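Local coordinates for galactofuranose-binding protein YtfQ (Escherichia coli, PDB 2VK2) that binds alpha- and beta-galactofuranose in the periplasm and serves as the solute-binding component of the YtfQRT-YjfF ABC transporter for galactofuranose uptake, at residues Ala61-Pro66 against Pro254-Leu259. Residues are numbered along the deposited sequence; the frame is centred on the assembly and turned at random.
Sequences AIFIAP and PAFDAL
Phe63 packs the far end of its ring against helix 252-265, with Ala255 over one face and Phe256 and Leu259 meeting it obliquely from the other side. The Ala255 methyl makes a CH-pi contact, with CB 4.0 Å from the Phe63 ring centroid and 28° off the normal. Phe63 CE2 lies 3.5 Å from Phe256 CE1, above the face of the Phe256 ring but offset toward its rim. The two planes meet at 46°. In Phe63, CB already points at the helix, and with CG anti to the carbonyl carbon (chi1 -72°) the ring reaches on, CZ and CE2 foremost. Phe256 starts from the helix flank, its CB not aimed at the strand, yet its ring comes back to meet the CE2-CZ corner of Phe63 obliquely; it also touches Ala28 and Arg31 of helix 15-31. One turn on from Ala255, Leu259 has CG anti to its backbone N and presents both methyls to Ala61, CD1 and CD2 each 3.6 Å from Ala61 CB. Leu259 CD2 also approaches Phe63 CE1, more loosely, at 4.4 Å.

This is alpha/beta packing in the first lobe of a periplasmic binding protein: residues 254-259 of the helix run roughly antiparallel to inner strand 61-64 of the parallel sheet, after the chain returns from the second lobe. Val5 and Phe87, on the adjoining strands, extend the same apolar layer. An alanine in place of Phe63 would probably leave a gap between strand and helix, the Ala255 methyl without its ring face and one face of the Phe256 ring without its neighbour. Every side chain that meets here is apolar and buried, so shape and dispersion, not polar bonding, hold the returning helix against the sheet.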
loop_
_atom_site.group_PDB
_atom_site.type_symbol
_atom_site.label_atom_id
_atom_site.label_comp_id
_atom_site.label_asym_id
_atom_site.label_seq_id
_atom_site.Cartn_x
_atom_site.Cartn_y
_atom_site.Cartn_z
ATOM N N ALA A 61 15.839 9.037 -15.848
ATOM C CA ALA A 61 15.638 8.586 -14.482
ATOM C C ALA A 61 14.758 7.360 -14.501
ATOM O O ALA A 61 13.993 7.156 -15.442
ATOM C CB ALA A 61 15.004 9.682 -13.645
ATOM N N ILE A 62 14.890 6.541 -13.465
ATOM C CA ILE A 62 14.074 5.346 -13.307
ATOM C C ILE A 62 13.334 5.423 -11.979
ATOM O O ILE A 62 13.930 5.719 -10.946
ATOM C CB ILE A 62 14.934 4.066 -13.390
ATOM C CG1 ILE A 62 15.468 3.909 -14.817
ATOM C CG2 ILE A 62 14.123 2.831 -12.993
ATOM C CD1 ILE A 62 16.587 2.900 -14.960
ATOM N N PHE A 63 12.025 5.199 -12.032
ATOM C CA PHE A 63 11.193 5.081 -10.839
ATOM C C PHE A 63 10.863 3.601 -10.696
ATOM O O PHE A 63 10.547 2.938 -11.682
ATOM C CB PHE A 63 9.880 5.857 -10.997
ATOM C CG PHE A 63 10.007 7.368 -10.950
ATOM C CD1 PHE A 63 11.233 8.026 -10.907
ATOM C CD2 PHE A 63 8.849 8.137 -10.988
ATOM C CE1 PHE A 63 11.287 9.417 -10.871
ATOM C CE2 PHE A 63 8.904 9.516 -10.962
ATOM C CZ PHE A 63 10.118 10.158 -10.902
ATOM N N ILE A 64 10.937 3.075 -9.477
ATOM C CA ILE A 64 10.575 1.684 -9.229
ATOM C C ILE A 64 9.669 1.635 -8.016
ATOM O O ILE A 64 9.985 2.234 -6.996
ATOM C CB ILE A 64 11.804 0.798 -8.914
ATOM C CG1 ILE A 64 12.851 0.865 -10.030
ATOM C CG2 ILE A 64 11.376 -0.653 -8.686
ATOM C CD1 ILE A 64 14.179 0.244 -9.633
ATOM N N ALA A 65 8.546 0.933 -8.137
ATOM C CA ALA A 65 7.759 0.529 -6.975
ATOM C C ALA A 65 8.150 -0.920 -6.707
ATOM O O ALA A 65 7.672 -1.818 -7.390
ATOM C CB ALA A 65 6.271 0.655 -7.267
ATOM N N PRO A 66 9.079 -1.147 -5.758
ATOM C CA PRO A 66 9.662 -2.489 -5.633
ATOM C C PRO A 66 8.702 -3.495 -5.005
ATOM O O PRO A 66 8.314 -3.333 -3.853
ATOM C CB PRO A 66 10.879 -2.257 -4.729
ATOM C CG PRO A 66 10.519 -1.078 -3.913
ATOM C CD PRO A 66 9.659 -0.204 -4.784
ATOM N N PRO A 254 6.180 13.892 -5.576
ATOM C CA PRO A 254 7.420 14.150 -4.837
ATOM C C PRO A 254 8.684 13.580 -5.500
ATOM O O PRO A 254 9.757 14.169 -5.372
ATOM C CB PRO A 254 7.161 13.492 -3.477
ATOM C CG PRO A 254 5.680 13.466 -3.347
ATOM C CD PRO A 254 5.174 13.224 -4.733
ATOM N N ALA A 255 8.564 12.459 -6.208
ATOM C CA ALA A 255 9.703 11.903 -6.940
ATOM C C ALA A 255 10.090 12.803 -8.112
ATOM O O ALA A 255 11.273 13.077 -8.322
ATOM C CB ALA A 255 9.398 10.497 -7.421
ATOM N N PHE A 256 9.094 13.275 -8.862
ATOM C CA PHE A 256 9.344 14.241 -9.936
ATOM C C PHE A 256 9.937 15.543 -9.390
ATOM O O PHE A 256 10.837 16.110 -10.003
ATOM C CB PHE A 256 8.064 14.569 -10.715
ATOM C CG PHE A 256 7.577 13.459 -11.618
ATOM C CD1 PHE A 256 8.424 12.855 -12.542
ATOM C CD2 PHE A 256 6.248 13.052 -11.575
ATOM C CE1 PHE A 256 7.963 11.848 -13.378
ATOM C CE2 PHE A 256 5.780 12.048 -12.408
ATOM C CZ PHE A 256 6.641 11.443 -13.310
ATOM N N ASP A 257 9.431 16.015 -8.250
ATOM C CA ASP A 257 9.978 17.216 -7.602
ATOM C C ASP A 257 11.474 17.056 -7.343
ATOM O O ASP A 257 12.270 17.932 -7.682
ATOM C CB ASP A 257 9.279 17.504 -6.265
ATOM C CG ASP A 257 7.862 18.020 -6.430
ATOM O OD1 ASP A 257 7.547 18.597 -7.486
ATOM O OD2 ASP A 257 7.066 17.857 -5.482
ATOM N N ALA A 258 11.842 15.932 -6.736
ATOM C CA ALA A 258 13.238 15.634 -6.417
ATOM C C ALA A 258 14.087 15.495 -7.678
ATOM O O ALA A 258 15.213 15.995 -7.732
ATOM C CB ALA A 258 13.327 14.369 -5.577
ATOM N N LEU A 259 13.546 14.822 -8.690
ATOM C CA LEU A 259 14.250 14.637 -9.961
ATOM C C LEU A 259 14.543 15.971 -10.642
ATOM O O LEU A 259 15.666 16.211 -11.081
ATOM C CB LEU A 259 13.438 13.743 -10.906
ATOM C CG LEU A 259 13.976 13.574 -12.332
ATOM C CD1 LEU A 259 15.379 12.981 -12.316
ATOM C CD2 LEU A 259 13.035 12.714 -13.158
#